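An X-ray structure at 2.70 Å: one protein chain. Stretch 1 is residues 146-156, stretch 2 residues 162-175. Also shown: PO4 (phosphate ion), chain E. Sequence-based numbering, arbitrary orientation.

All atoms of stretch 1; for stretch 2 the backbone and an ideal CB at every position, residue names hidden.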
ATOM      1  N   ALA A 146     -10.963 -22.194  -9.303  1.00 56.63           N
ATOM      2  CA  ALA A 146     -12.317 -21.691  -9.423  1.00 54.76           C
ATOM      3  C   ALA A 146     -12.328 -20.175  -9.198  1.00 65.89           C
ATOM      4  O   ALA A 146     -13.145 -19.447  -9.773  1.00 71.13           O
ATOM      5  CB  ALA A 146     -13.231 -22.401  -8.467  1.00 48.46           C
ATOM      6  N   ALA A 147     -11.448 -19.695  -8.320  1.00 68.40           N
ATOM      7  CA  ALA A 147     -11.423 -18.273  -8.011  1.00 60.10           C
ATOM      8  C   ALA A 147     -10.841 -17.541  -9.180  1.00 62.55           C
ATOM      9  O   ALA A 147     -11.267 -16.439  -9.501  1.00 67.97           O
ATOM     10  CB  ALA A 147     -10.619 -18.008  -6.755  1.00 58.72           C
ATOM     11  N   LEU A 148      -9.918 -18.213  -9.858  1.00 66.55           N
ATOM     12  CA  LEU A 148      -9.208 -17.671 -11.007  1.00 65.33           C
ATOM     13  C   LEU A 148     -10.167 -17.439 -12.176  1.00 68.91           C
ATOM     14  O   LEU A 148     -10.146 -16.382 -12.838  1.00 67.27           O
ATOM     15  CB  LEU A 148      -8.113 -18.644 -11.441  1.00 63.01           C
ATOM     16  CG  LEU A 148      -7.237 -18.275 -12.647  1.00 67.97           C
ATOM     17  CD1 LEU A 148      -6.226 -17.228 -12.228  1.00 65.62           C
ATOM     18  CD2 LEU A 148      -6.545 -19.488 -13.324  1.00 71.56           C
ATOM     19  N   LEU A 149     -10.984 -18.445 -12.459  1.00 65.98           N
ATOM     20  CA  LEU A 149     -11.907 -18.310 -13.565  1.00 63.80           C
ATOM     21  C   LEU A 149     -12.972 -17.282 -13.203  1.00 65.39           C
ATOM     22  O   LEU A 149     -13.372 -16.481 -14.044  1.00 64.45           O
ATOM     23  CB  LEU A 149     -12.551 -19.653 -13.926  1.00 64.00           C
ATOM     24  CG  LEU A 149     -11.642 -20.658 -14.616  1.00 60.70           C
ATOM     25  CD1 LEU A 149     -12.452 -21.797 -15.219  1.00 59.82           C
ATOM     26  CD2 LEU A 149     -10.773 -19.983 -15.636  1.00 65.71           C
ATOM     27  N   ARG A 150     -13.437 -17.307 -11.953  1.00 63.53           N
ATOM     28  CA  ARG A 150     -14.482 -16.376 -11.537  1.00 65.70           C
ATOM     29  C   ARG A 150     -13.938 -14.945 -11.599  1.00 66.77           C
ATOM     30  O   ARG A 150     -14.668 -14.003 -11.904  1.00 68.13           O
ATOM     31  CB  ARG A 150     -15.003 -16.713 -10.149  1.00 65.09           C
ATOM     32  CG  ARG A 150     -16.004 -15.714  -9.603  1.00 56.98           C
ATOM     33  CD  ARG A 150     -17.203 -15.640 -10.454  1.00 58.83           C
ATOM     34  NE  ARG A 150     -17.921 -16.909 -10.461  1.00 67.37           N
ATOM     35  CZ  ARG A 150     -18.959 -17.163 -11.257  1.00 74.60           C
ATOM     36  NH1 ARG A 150     -19.385 -16.220 -12.093  1.00 76.39           N
ATOM     37  NH2 ARG A 150     -19.574 -18.344 -11.214  1.00 74.57           N
ATOM     38  N   GLY A 151     -12.652 -14.791 -11.291  1.00 63.87           N
ATOM     39  CA  GLY A 151     -11.998 -13.505 -11.426  1.00 61.90           C
ATOM     40  C   GLY A 151     -11.978 -13.003 -12.867  1.00 67.11           C
ATOM     41  O   GLY A 151     -12.260 -11.830 -13.123  1.00 78.44           O
ATOM     42  N   ALA A 152     -11.651 -13.888 -13.804  1.00 61.53           N
ATOM     43  CA  ALA A 152     -11.616 -13.552 -15.222  1.00 56.74           C
ATOM     44  C   ALA A 152     -12.990 -13.105 -15.703  1.00 63.79           C
ATOM     45  O   ALA A 152     -13.129 -12.140 -16.458  1.00 65.42           O
ATOM     46  CB  ALA A 152     -11.150 -14.740 -16.021  1.00 53.53           C
ATOM     47  N   ALA A 153     -14.017 -13.812 -15.260  1.00 63.86           N
ATOM     48  CA  ALA A 153     -15.349 -13.485 -15.707  1.00 62.84           C
ATOM     49  C   ALA A 153     -15.744 -12.068 -15.286  1.00 69.78           C
ATOM     50  O   ALA A 153     -16.162 -11.281 -16.131  1.00 74.28           O
ATOM     51  CB  ALA A 153     -16.339 -14.515 -15.197  1.00 59.64           C
ATOM     52  N   LEU A 154     -15.573 -11.723 -14.007  1.00 73.27           N
ATOM     53  CA  LEU A 154     -15.986 -10.399 -13.517  1.00 68.89           C
ATOM     54  C   LEU A 154     -15.091  -9.286 -14.065  1.00 66.23           C
ATOM     55  O   LEU A 154     -15.534  -8.153 -14.297  1.00 72.74           O
ATOM     56  CB  LEU A 154     -16.001 -10.367 -12.000  1.00 65.07           C
ATOM     57  CG  LEU A 154     -17.009 -11.287 -11.312  1.00 56.23           C
ATOM     58  CD1 LEU A 154     -16.566 -11.539  -9.870  1.00 49.66           C
ATOM     59  CD2 LEU A 154     -18.424 -10.707 -11.387  1.00 51.03           C
ATOM     60  N   PHE A 155     -13.831  -9.619 -14.290  1.00 53.98           N
ATOM     61  CA  PHE A 155     -12.915  -8.675 -14.916  1.00 57.69           C
ATOM     62  C   PHE A 155     -13.397  -8.287 -16.342  1.00 77.89           C
ATOM     63  O   PHE A 155     -13.329  -7.114 -16.726  1.00 78.51           O
ATOM     64  CB  PHE A 155     -11.532  -9.302 -14.965  1.00 53.51           C
ATOM     65  CG  PHE A 155     -10.484  -8.427 -15.544  1.00 59.52           C
ATOM     66  CD1 PHE A 155     -10.294  -8.386 -16.930  1.00 60.63           C
ATOM     67  CD2 PHE A 155      -9.637  -7.688 -14.724  1.00 61.67           C
ATOM     68  CE1 PHE A 155      -9.304  -7.581 -17.498  1.00 61.56           C
ATOM     69  CE2 PHE A 155      -8.629  -6.879 -15.272  1.00 61.40           C
ATOM     70  CZ  PHE A 155      -8.465  -6.824 -16.663  1.00 66.38           C
ATOM     71  N   GLU A 156     -13.880  -9.265 -17.117  1.00 71.68           N
ATOM     72  CA  GLU A 156     -14.389  -9.007 -18.460  1.00 68.71           C
ATOM     73  C   GLU A 156     -15.715  -8.230 -18.438  1.00 68.47           C
ATOM     74  O   GLU A 156     -16.015  -7.441 -19.343  1.00 69.89           O
ATOM     75  CB  GLU A 156     -14.561 -10.315 -19.213  1.00 75.39           C
ATOM     76  CG  GLU A 156     -13.243 -10.941 -19.641  1.00 85.33           C
ATOM     77  CD  GLU A 156     -12.399 -10.028 -20.501  1.00 92.42           C
ATOM     78  OE1 GLU A 156     -12.965  -9.430 -21.444  1.00101.18           O
ATOM     79  OE2 GLU A 156     -11.175  -9.912 -20.234  1.00 85.80           O
ATOM     80  N   UNK A 162     -15.907  -6.788  -7.436  1.00 69.72           N
ATOM     81  CA  UNK A 162     -16.227  -8.195  -7.231  1.00 69.90           C
ATOM     82  C   UNK A 162     -15.100  -9.072  -7.723  1.00 68.70           C
ATOM     83  O   UNK A 162     -14.777 -10.090  -7.120  1.00 78.51           O
ATOM     84  CB  UNK A 162     -17.532  -8.565  -7.939  1.00 69.90           C
ATOM     85  N   UNK A 163     -14.509  -8.658  -8.830  1.00 65.43           N
ATOM     86  CA  UNK A 163     -13.434  -9.389  -9.480  1.00 68.45           C
ATOM     87  C   UNK A 163     -12.211  -9.442  -8.561  1.00 74.75           C
ATOM     88  O   UNK A 163     -11.454 -10.429  -8.540  1.00 74.44           O
ATOM     89  CB  UNK A 163     -13.077  -8.743 -10.820  1.00 68.45           C
ATOM     90  N   UNK A 164     -12.006  -8.347  -7.829  1.00 73.75           N
ATOM     91  CA  UNK A 164     -10.901  -8.247  -6.897  1.00 63.23           C
ATOM     92  C   UNK A 164     -11.107  -9.219  -5.761  1.00 60.50           C
ATOM     93  O   UNK A 164     -10.139  -9.784  -5.258  1.00 59.30           O
ATOM     94  CB  UNK A 164     -10.756  -6.819  -6.367  1.00 63.23           C
ATOM     95  N   UNK A 165     -12.364  -9.423  -5.367  1.00 60.79           N
ATOM     96  CA  UNK A 165     -12.656 -10.410  -4.319  1.00 65.75           C
ATOM     97  C   UNK A 165     -12.224 -11.795  -4.768  1.00 69.14           C
ATOM     98  O   UNK A 165     -11.613 -12.517  -3.988  1.00 74.00           O
ATOM     99  CB  UNK A 165     -14.145 -10.409  -3.968  1.00 65.75           C
ATOM    100  N   UNK A 166     -12.537 -12.175  -6.009  1.00 66.26           N
ATOM    101  CA  UNK A 166     -12.143 -13.508  -6.479  1.00 67.79           C
ATOM    102  C   UNK A 166     -10.649 -13.667  -6.580  1.00 64.75           C
ATOM    103  O   UNK A 166     -10.086 -14.648  -6.098  1.00 67.44           O
ATOM    104  CB  UNK A 166     -12.774 -13.799  -7.842  1.00 67.79           C
ATOM    105  N   UNK A 167     -10.006 -12.683  -7.194  1.00 57.66           N
ATOM    106  CA  UNK A 167      -8.574 -12.752  -7.423  1.00 59.53           C
ATOM    107  C   UNK A 167      -7.784 -12.756  -6.121  1.00 64.45           C
ATOM    108  O   UNK A 167      -6.703 -13.362  -6.036  1.00 63.60           O
ATOM    109  CB  UNK A 167      -8.128 -11.579  -8.299  1.00 59.53           C
ATOM    110  N   UNK A 168      -8.323 -12.082  -5.106  1.00 64.44           N
ATOM    111  CA  UNK A 168      -7.664 -12.063  -3.815  1.00 64.76           C
ATOM    112  C   UNK A 168      -7.646 -13.480  -3.266  1.00 67.27           C
ATOM    113  O   UNK A 168      -6.594 -13.949  -2.815  1.00 68.16           O
ATOM    114  CB  UNK A 168      -8.361 -11.103  -2.849  1.00 64.76           C
ATOM    115  N   UNK A 169      -8.784 -14.182  -3.352  1.00 63.91           N
ATOM    116  CA  UNK A 169      -8.820 -15.550  -2.855  1.00 61.97           C
ATOM    117  C   UNK A 169      -7.750 -16.390  -3.577  1.00 65.22           C
ATOM    118  O   UNK A 169      -6.925 -17.027  -2.930  1.00 67.53           O
ATOM    119  CB  UNK A 169     -10.211 -16.156  -3.049  1.00 61.97           C
ATOM    120  N   UNK A 170      -7.728 -16.389  -4.912  1.00 64.57           N
ATOM    121  CA  UNK A 170      -6.797 -17.305  -5.568  1.00 71.55           C
ATOM    122  C   UNK A 170      -5.330 -16.911  -5.422  1.00 70.18           C
ATOM    123  O   UNK A 170      -4.449 -17.773  -5.330  1.00 75.51           O
ATOM    124  CB  UNK A 170      -7.143 -17.401  -7.055  1.00 71.55           C
ATOM    125  N   UNK A 171      -5.063 -15.618  -5.384  1.00 64.15           N
ATOM    126  CA  UNK A 171      -3.704 -15.179  -5.183  1.00 64.30           C
ATOM    127  C   UNK A 171      -3.155 -15.632  -3.831  1.00 67.75           C
ATOM    128  O   UNK A 171      -1.999 -16.081  -3.723  1.00 65.35           O
ATOM    129  CB  UNK A 171      -3.627 -13.656  -5.302  1.00 64.30           C
ATOM    130  N   UNK A 172      -3.995 -15.535  -2.803  1.00 63.54           N
ATOM    131  CA  UNK A 172      -3.552 -15.905  -1.468  1.00 64.77           C
ATOM    132  C   UNK A 172      -3.217 -17.390  -1.441  1.00 65.01           C
ATOM    133  O   UNK A 172      -2.125 -17.774  -1.038  1.00 64.52           O
ATOM    134  CB  UNK A 172      -4.619 -15.570  -0.424  1.00 64.77           C
ATOM    135  N   UNK A 173      -4.138 -18.209  -1.944  1.00 65.37           N
ATOM    136  CA  UNK A 173      -3.950 -19.645  -2.011  1.00 65.01           C
ATOM    137  C   UNK A 173      -2.771 -20.007  -2.905  1.00 68.33           C
ATOM    138  O   UNK A 173      -1.918 -20.809  -2.515  1.00 74.46           O
ATOM    139  CB  UNK A 173      -5.225 -20.322  -2.517  1.00 65.01           C
ATOM    140  N   UNK A 174      -2.691 -19.397  -4.087  1.00 63.48           N
ATOM    141  CA  UNK A 174      -1.592 -19.707  -5.004  1.00 65.32           C
ATOM    142  C   UNK A 174      -0.229 -19.312  -4.462  1.00 69.24           C
ATOM    143  O   UNK A 174       0.758 -20.029  -4.637  1.00 67.98           O
ATOM    144  CB  UNK A 174      -1.823 -19.007  -6.345  1.00 65.32           C
ATOM    145  N   UNK A 175      -0.183 -18.189  -3.766  1.00 69.44           N
ATOM    146  CA  UNK A 175       1.071 -17.758  -3.189  1.00 70.53           C
ATOM    147  C   UNK A 175       1.565 -18.801  -2.219  1.00 68.12           C
ATOM    148  O   UNK A 175       2.767 -19.057  -2.121  1.00 68.36           O
ATOM    149  CB  UNK A 175       0.921 -16.402  -2.497  1.00 70.53           C
TER
HETATM  150  P   PO4 E 301     -22.803 -17.230 -12.483  1.00142.27           P
HETATM  151  O1  PO4 E 301     -21.853 -17.530 -13.615  1.00137.60           O
HETATM  152  O2  PO4 E 301     -22.205 -17.709 -11.175  1.00142.09           O
HETATM  153  O3  PO4 E 301     -24.123 -17.931 -12.711  1.00144.45           O
HETATM  154  O4  PO4 E 301     -23.066 -15.741 -12.429  1.00146.55           O

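The two helices run nearly antiparallel, their N-to-C directions 155° apart and their axes approaching to 7.8 Å.

At position 162 the CB points toward stretch 1 and lies 3.7 Å from Leu154 CD1. A small apolar residue would suit. The residue is Ala162, whose methyl packs on that leucine.

Position 163 lies at the closest backbone approach, its CA 4.8 Å from Gly151 CA. Its CB points sideways, 3.5 Å from Leu154 CB and 3.7 Å from Phe155 N, so alanine, serine or cysteine would be plausible. It is Cys163; SG reaches Phe155 CB at 3.9 Å and lies at the edge of the phenylalanine ring.

Positions 164 and 165 have nothing of stretch 1 near their ideal CB, so several types would do. They are Leu164, pointing away, and Lys165, pointing sideways.

At 166 the CB points straight into a hollow, 3.5 Å from Ala147 O and 3.6 Å from Gly151 N. These two atoms are already paired within their own helix, so a small side chain is wanted more than a new polar partner: alanine, serine or perhaps cysteine. Ser166 sits as a knob among Ala147, Arg150, Gly151 and Leu154. Its m rotamer brings OG within 3.1 Å of Arg150 CG, but it makes no hydrogen bond to stretch 1.

From 167 the CB points sideways, and the ideal CB of 167 is 5.3 Å from Gly151 CA. That leaves room for a larger side chain, and the bare glycine offers a flat surface for an aromatic ring. Tyr167 lays one ring face over Gly151, with Gly151 CA 3.9 Å from the ring centroid. An ideal CB on that glycine would be only 2.8 Å from Tyr167 CE1, a clash. Tyr167 OH comes 3.2 Å from Ala152 N, but the angle is too poor for a hydrogen bond.

Position 168 points away and leaves the choice open; it is Ala168.

At 169 the CB points toward Ala147, 4.2 Å from Ala147 CB. Various apolar residues would fit if they turn aside, as Ile169 does: its end leads away.

At 170 the CB is 3.5 Å from Ala147 CB, favouring a compact residue. Cys170, chi1 p, places SG 4.2 Å from Leu148 CD1.

Positions 171, 172, 173 and 175 are out of reach: Arg171, Ile172, Ile173 and Thr175.

Position 174 points toward stretch 1 across a gap that only a long side chain could span. Tyr174 does so, its OH 4.3 Å from Leu148 CD2.

Stretch 2 (162-175) ACLKSYAICRIIYT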
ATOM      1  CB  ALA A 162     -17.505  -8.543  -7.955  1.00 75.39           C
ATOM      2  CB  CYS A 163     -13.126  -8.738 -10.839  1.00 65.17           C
ATOM      3  SG  CYS A 163     -11.398  -8.341 -11.185  1.00 80.71           S
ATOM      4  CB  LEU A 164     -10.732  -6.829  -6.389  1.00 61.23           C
ATOM      5  CG  LEU A 164     -10.081  -5.962  -7.440  1.00 60.81           C
ATOM      6  CD1 LEU A 164      -9.976  -4.530  -6.946  1.00 62.53           C
ATOM      7  CD2 LEU A 164      -8.726  -6.520  -7.733  1.00 61.91           C
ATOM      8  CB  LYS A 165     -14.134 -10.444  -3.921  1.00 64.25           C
ATOM      9  CG  LYS A 165     -14.730  -9.101  -3.674  1.00 71.20           C
ATOM     10  CD  LYS A 165     -15.984  -9.215  -2.831  1.00 81.48           C
ATOM     11  CE  LYS A 165     -17.134  -9.790  -3.612  1.00 93.09           C
ATOM     12  NZ  LYS A 165     -18.419  -9.448  -2.950  1.00103.92           N
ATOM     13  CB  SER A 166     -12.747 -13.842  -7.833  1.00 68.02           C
ATOM     14  OG  SER A 166     -14.116 -14.104  -7.699  1.00 75.84           O
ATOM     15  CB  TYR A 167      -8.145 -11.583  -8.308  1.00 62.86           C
ATOM     16  CG  TYR A 167      -8.299 -11.813  -9.785  1.00 62.46           C
ATOM     17  CD1 TYR A 167      -7.827 -12.971 -10.380  1.00 62.55           C
ATOM     18  CD2 TYR A 167      -8.943 -10.881 -10.582  1.00 65.79           C
ATOM     19  CE1 TYR A 167      -7.954 -13.185 -11.733  1.00 65.71           C
ATOM     20  CE2 TYR A 167      -9.089 -11.086 -11.952  1.00 71.27           C
ATOM     21  CZ  TYR A 167      -8.590 -12.240 -12.524  1.00 70.83           C
ATOM     22  OH  TYR A 167      -8.739 -12.453 -13.887  1.00 73.78           O
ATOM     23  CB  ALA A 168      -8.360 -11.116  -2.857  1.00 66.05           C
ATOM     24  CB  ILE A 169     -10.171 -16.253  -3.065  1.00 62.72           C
ATOM     25  CG1 ILE A 169     -11.343 -15.512  -2.430  1.00 62.70           C
ATOM     26  CG2 ILE A 169     -10.080 -17.707  -2.657  1.00 55.49           C
ATOM     27  CD1 ILE A 169     -11.205 -15.352  -1.021  1.00 79.10           C
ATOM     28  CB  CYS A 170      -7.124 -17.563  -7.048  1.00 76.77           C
ATOM     29  SG  CYS A 170      -6.735 -16.293  -8.213  1.00 73.36           S
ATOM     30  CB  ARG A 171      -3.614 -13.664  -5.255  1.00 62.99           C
ATOM     31  CG  ARG A 171      -2.232 -13.173  -4.886  1.00 59.53           C
ATOM     32  CD  ARG A 171      -2.100 -11.762  -5.264  1.00 59.13           C
ATOM     33  NE  ARG A 171      -0.721 -11.422  -5.533  1.00 68.26           N
ATOM     34  CZ  ARG A 171       0.083 -10.853  -4.648  1.00 69.74           C
ATOM     35  NH1 ARG A 171      -0.361 -10.598  -3.426  1.00 67.60           N
ATOM     36  NH2 ARG A 171       1.324 -10.557  -4.987  1.00 70.74           N
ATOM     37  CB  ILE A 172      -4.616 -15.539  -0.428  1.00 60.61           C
ATOM     38  CG1 ILE A 172      -4.664 -14.011  -0.272  1.00 60.89           C
ATOM     39  CG2 ILE A 172      -4.295 -16.190   0.871  1.00 57.21           C
ATOM     40  CD1 ILE A 172      -5.859 -13.511   0.489  1.00 62.33           C
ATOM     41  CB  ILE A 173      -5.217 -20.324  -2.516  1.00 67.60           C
ATOM     42  CG1 ILE A 173      -6.364 -20.054  -1.530  1.00 62.57           C
ATOM     43  CG2 ILE A 173      -5.003 -21.832  -2.719  1.00 66.87           C
ATOM     44  CD1 ILE A 173      -7.623 -20.817  -1.841  1.00 55.76           C
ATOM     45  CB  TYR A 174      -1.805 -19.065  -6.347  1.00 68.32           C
ATOM     46  CG  TYR A 174      -2.701 -19.830  -7.273  1.00 73.20           C
ATOM     47  CD1 TYR A 174      -2.608 -21.218  -7.406  1.00 71.71           C
ATOM     48  CD2 TYR A 174      -3.659 -19.158  -8.004  1.00 73.87           C
ATOM     49  CE1 TYR A 174      -3.438 -21.884  -8.266  1.00 73.48           C
ATOM     50  CE2 TYR A 174      -4.476 -19.803  -8.847  1.00 75.42           C
ATOM     51  CZ  TYR A 174      -4.373 -21.161  -8.991  1.00 74.74           C
ATOM     52  OH  TYR A 174      -5.258 -21.748  -9.863  1.00 69.85           O
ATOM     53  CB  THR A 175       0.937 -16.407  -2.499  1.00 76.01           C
ATOM     54  OG1 THR A 175       0.731 -15.395  -3.497  1.00 81.57           O
ATOM     55  CG2 THR A 175       2.180 -16.101  -1.747  1.00 53.93           C
TER
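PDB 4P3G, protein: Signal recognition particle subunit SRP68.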